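Local coordinates for protein pectate lyase/Amb allergen (Acidovorax citrulli, PDB 4HWV) that probably cleaves pectate by calcium-dependent beta-elimination, as a secreted polysaccharide lyase of family 1 built on a right-handed parallel beta-helix, at residues 51-54 / 55-59; 244-248 / 249-253. One frame throughout, in Å; residues are numbered along the deposited sequence.

Interaction 1. Residues 51-54 / 55-59; sequences NELI and QALYG
Ile-54 and Tyr-58 meet one turn apart in the last turns of helix 50-57, which a Schellman motif brings to an end. Four backbone hydrogen bonds of the i to i+4 kind join the turns. Three are nearly straight, such as Gln-55 N to Asn-51 O at 2.9 Å; the last, Tyr-58 N to Ile-54 O, bends to 135° where Tyr-58 leaves helical geometry. Gly-59, the C-prime residue, takes a positive phi (54°), which glycine adopts without strain from a side chain. Asn-60 N then reaches back to Gln-55 O, and Gly-59 N makes a weak bond to Ala-56 O.

The polar side chains bond outside the two segments: Asn-51 to Gly-93 O, Gln-55 to Ala-62 O, and Glu-52 back to Ala-48 N.

Leu-53, Ile-54 and Leu-57 are buried. Leu-53 CG and Leu-57 CD1 lie 4.0 Å apart, and Leu-57 and Ile-54 also rest on Ile-161 of strand 160-163. Ala-56, whose short side chain probably allows close approach, touches Tyr-45 and Val-47 of strand 44-47. Ile-54 places CG1 beside the backbone N (chi1 -69°), which leaves CG2 on the far side from that N, facing the C-terminal end, 3.8 Å from Tyr-58 CD1.

Interaction 2. Residues 244-248 / 249-253; sequences FSDGD and RHDHA
Asp-246 and Arg-249 close a type II' beta turn, Arg-249 N giving a long hydrogen bond of 3.3 Å to Asp-246 O. Gly-247 takes the second position of the turn, where the positive phi of 55° suits a residue without a side chain. With CG beside its own backbone N (chi1 -70°), the His-250 ring turns back toward the turn, its NE2 3.2 Å from Gly-247 O. A water in the plane of the ring, at its edge, bridges the two: it donates to Gly-247 O and is hydrogen-bonded to His-250 NE2, 2.8 Å from each.

The carboxylates of Asp-246 and Asp-251 come to 3.7 Å (OD2 to OD1), their planes 39° apart. A second water donates to OD2 of both.

The next shell fixes these groups. Ser-245 OG accepts from Gly-247 N in an ST turn, and His-300 ND1 bonds Asp-246 OD1. His-277 ND1 bonds Asp-251 OD1, Gln-275 NE2 bonds its OD2, Asp-362 OD2 bonds His-250 ND1, and Arg-249 NE makes a salt bridge with Asp-204. Asp-248 instead serves the dimer, bonding His-250 and His-252 of the second subunit.

If both carboxylates are ionised they would be expected to repel; the shared water and the donors on His-300, His-277 and Gln-275 probably offset part of that.

Overall arrangement
Interaction 1 comes first along the chain, on helix 50-57 between strands 44-47 and 63-64; interaction 2 follows nearly two hundred residues later, where strand 243-245 runs out into a loop. Their centres lie 28 Å apart, with nearest atoms about 13 Å apart, so they do not touch. Both are joined to the parallel beta-helix: helix 50-57 lies against its strands 44-47 and 160-163, away from the annotated sites, whereas 244-253 runs out of strand 243-245, which is paired in parallel with strands 201-203 and 296-300. The Asp-246 side chain is about 11 Å from the bound calcium ion, so interaction 2 lies near the calcium site without belonging to it; Asp-246 is not a calcium ligand. Interaction 2 also reaches the second subunit.

Interaction 1. Residues 51-54 / 55-59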
# COMPACT_ATOMS: atom_id res chain seq x y z
N ASN A 51 -20.99 11.86 0.99
CA ASN A 51 -22.28 12.53 1.15
C ASN A 51 -23.24 12.19 0.01
O ASN A 51 -24.41 11.86 0.24
CB ASN A 51 -22.14 14.05 1.26
CG ASN A 51 -21.54 14.50 2.59
OD1 ASN A 51 -21.55 13.77 3.57
ND2 ASN A 51 -21.07 15.73 2.64
N GLU A 52 -22.74 12.27 -1.22
CA GLU A 52 -23.58 11.96 -2.39
C GLU A 52 -24.02 10.51 -2.40
O GLU A 52 -25.17 10.20 -2.72
CB GLU A 52 -22.83 12.27 -3.67
CG GLU A 52 -22.56 13.78 -3.87
CD GLU A 52 -21.77 14.08 -5.13
OE1 GLU A 52 -21.36 13.14 -5.83
OE2 GLU A 52 -21.57 15.27 -5.44
N LEU A 53 -23.11 9.61 -2.03
CA LEU A 53 -23.46 8.19 -1.95
C LEU A 53 -24.60 7.96 -0.94
O LEU A 53 -25.59 7.28 -1.23
CB LEU A 53 -22.22 7.38 -1.55
CG LEU A 53 -22.49 5.90 -1.27
CD1 LEU A 53 -23.03 5.14 -2.47
CD2 LEU A 53 -21.20 5.25 -0.79
N ILE A 54 -24.45 8.54 0.25
CA ILE A 54 -25.50 8.41 1.27
C ILE A 54 -26.83 9.01 0.80
O ILE A 54 -27.88 8.39 0.96
CB ILE A 54 -25.04 9.02 2.61
CG1 ILE A 54 -23.93 8.16 3.20
CG2 ILE A 54 -26.22 9.18 3.59
CD1 ILE A 54 -23.13 8.87 4.29
N GLN A 55 -26.81 10.20 0.19
CA GLN A 55 -28.08 10.76 -0.27
C GLN A 55 -28.74 9.87 -1.32
O GLN A 55 -29.97 9.72 -1.35
CB GLN A 55 -27.92 12.19 -0.81
CG GLN A 55 -27.55 13.23 0.24
CD GLN A 55 -28.54 13.37 1.39
OE1 GLN A 55 -29.64 12.80 1.39
NE2 GLN A 55 -28.13 14.11 2.41
N ALA A 56 -27.96 9.25 -2.19
CA ALA A 56 -28.53 8.35 -3.19
C ALA A 56 -29.18 7.15 -2.51
O ALA A 56 -30.31 6.75 -2.83
CB ALA A 56 -27.47 7.92 -4.20
N LEU A 57 -28.48 6.58 -1.53
CA LEU A 57 -29.02 5.42 -0.81
C LEU A 57 -30.27 5.76 -0.01
O LEU A 57 -31.12 4.90 0.22
CB LEU A 57 -27.94 4.84 0.11
CG LEU A 57 -26.73 4.21 -0.59
CD1 LEU A 57 -25.61 3.99 0.39
CD2 LEU A 57 -27.08 2.90 -1.27
N TYR A 58 -30.35 7.02 0.42
CA TYR A 58 -31.44 7.48 1.29
C TYR A 58 -32.49 8.30 0.53
O TYR A 58 -33.38 8.89 1.14
CB TYR A 58 -30.87 8.30 2.46
CG TYR A 58 -30.25 7.47 3.58
CD1 TYR A 58 -29.11 6.70 3.36
CD2 TYR A 58 -30.81 7.47 4.85
CE1 TYR A 58 -28.56 5.94 4.37
CE2 TYR A 58 -30.25 6.72 5.88
CZ TYR A 58 -29.12 5.95 5.63
OH TYR A 58 -28.53 5.19 6.61
N GLY A 59 -32.41 8.32 -0.80
CA GLY A 59 -33.38 9.07 -1.58
C GLY A 59 -33.49 10.52 -1.15
O GLY A 59 -34.59 11.09 -1.07

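Interaction 2. Residues 244-248 / 249-253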
# COMPACT_ATOMS: atom_id res chain seq x y z
N PHE A 244 -11.21 -6.38 -4.57
CA PHE A 244 -11.19 -6.14 -3.13
C PHE A 244 -9.79 -6.41 -2.62
O PHE A 244 -9.18 -7.42 -3.00
CB PHE A 244 -12.08 -7.14 -2.39
CG PHE A 244 -13.54 -7.06 -2.75
CD1 PHE A 244 -14.04 -7.72 -3.86
CD2 PHE A 244 -14.43 -6.40 -1.91
CE1 PHE A 244 -15.40 -7.68 -4.15
CE2 PHE A 244 -15.78 -6.37 -2.19
CZ PHE A 244 -16.26 -6.99 -3.32
N SER A 245 -9.28 -5.56 -1.73
CA SER A 245 -7.95 -5.78 -1.14
C SER A 245 -7.78 -4.93 0.11
O SER A 245 -8.62 -4.09 0.42
CB SER A 245 -6.84 -5.39 -2.12
OG SER A 245 -6.77 -3.99 -2.23
N ASP A 246 -6.65 -5.12 0.80
CA ASP A 246 -6.29 -4.24 1.92
C ASP A 246 -5.60 -2.95 1.45
O ASP A 246 -4.98 -2.26 2.26
CB ASP A 246 -5.42 -4.97 2.93
CG ASP A 246 -6.20 -5.98 3.75
OD1 ASP A 246 -7.46 -5.96 3.68
OD2 ASP A 246 -5.56 -6.78 4.47
N GLY A 247 -5.72 -2.62 0.16
CA GLY A 247 -5.08 -1.43 -0.35
C GLY A 247 -3.60 -1.43 -0.04
O GLY A 247 -2.93 -2.46 -0.13
N ASP A 248 -3.07 -0.27 0.37
CA ASP A 248 -1.64 -0.15 0.64
C ASP A 248 -1.32 -0.15 2.13
O ASP A 248 -0.25 0.30 2.52
CB ASP A 248 -1.05 1.08 -0.07
CG ASP A 248 -1.47 2.37 0.59
OD1 ASP A 248 -2.49 2.37 1.32
OD2 ASP A 248 -0.79 3.41 0.38
N ARG A 249 -2.24 -0.64 2.96
CA ARG A 249 -1.94 -0.88 4.37
C ARG A 249 -2.04 -2.37 4.66
O ARG A 249 -3.03 -2.85 5.24
CB ARG A 249 -2.85 -0.07 5.28
CG ARG A 249 -2.45 1.41 5.33
CD ARG A 249 -3.23 2.21 6.38
NE ARG A 249 -4.63 2.33 5.99
CZ ARG A 249 -5.51 3.12 6.61
NH1 ARG A 249 -5.15 3.82 7.69
NH2 ARG A 249 -6.73 3.21 6.12
N HIS A 250 -1.02 -3.11 4.25
CA HIS A 250 -0.99 -4.54 4.51
C HIS A 250 -0.72 -4.81 5.97
O HIS A 250 -0.01 -4.05 6.65
CB HIS A 250 0.09 -5.21 3.66
CG HIS A 250 -0.23 -5.25 2.20
ND1 HIS A 250 0.55 -5.93 1.29
CD2 HIS A 250 -1.26 -4.73 1.50
CE1 HIS A 250 0.02 -5.81 0.09
NE2 HIS A 250 -1.08 -5.09 0.19
N ASP A 251 -1.24 -5.94 6.45
CA ASP A 251 -1.10 -6.32 7.86
C ASP A 251 0.34 -6.40 8.33
O ASP A 251 0.63 -6.16 9.51
CB ASP A 251 -1.77 -7.66 8.11
CG ASP A 251 -3.26 -7.62 7.89
OD1 ASP A 251 -3.83 -6.51 7.77
OD2 ASP A 251 -3.86 -8.71 7.84
N HIS A 252 1.23 -6.73 7.41
CA HIS A 252 2.66 -6.81 7.68
C HIS A 252 3.22 -5.51 8.28
O HIS A 252 4.22 -5.54 9.01
CB HIS A 252 3.38 -7.16 6.36
CG HIS A 252 4.80 -7.61 6.51
ND1 HIS A 252 5.86 -6.74 6.42
CD2 HIS A 252 5.33 -8.84 6.71
CE1 HIS A 252 6.99 -7.41 6.58
NE2 HIS A 252 6.69 -8.69 6.74
N ALA A 253 2.57 -4.38 8.00
CA ALA A 253 3.04 -3.08 8.52
C ALA A 253 2.73 -2.88 10.00
O ALA A 253 3.25 -1.94 10.62
CB ALA A 253 2.42 -1.94 7.73
O HOH W 1 -6.25 -8.58 6.48
O HOH W 2 -2.94 -4.64 -1.83
O HOH W 3 1.54 -2.30 3.50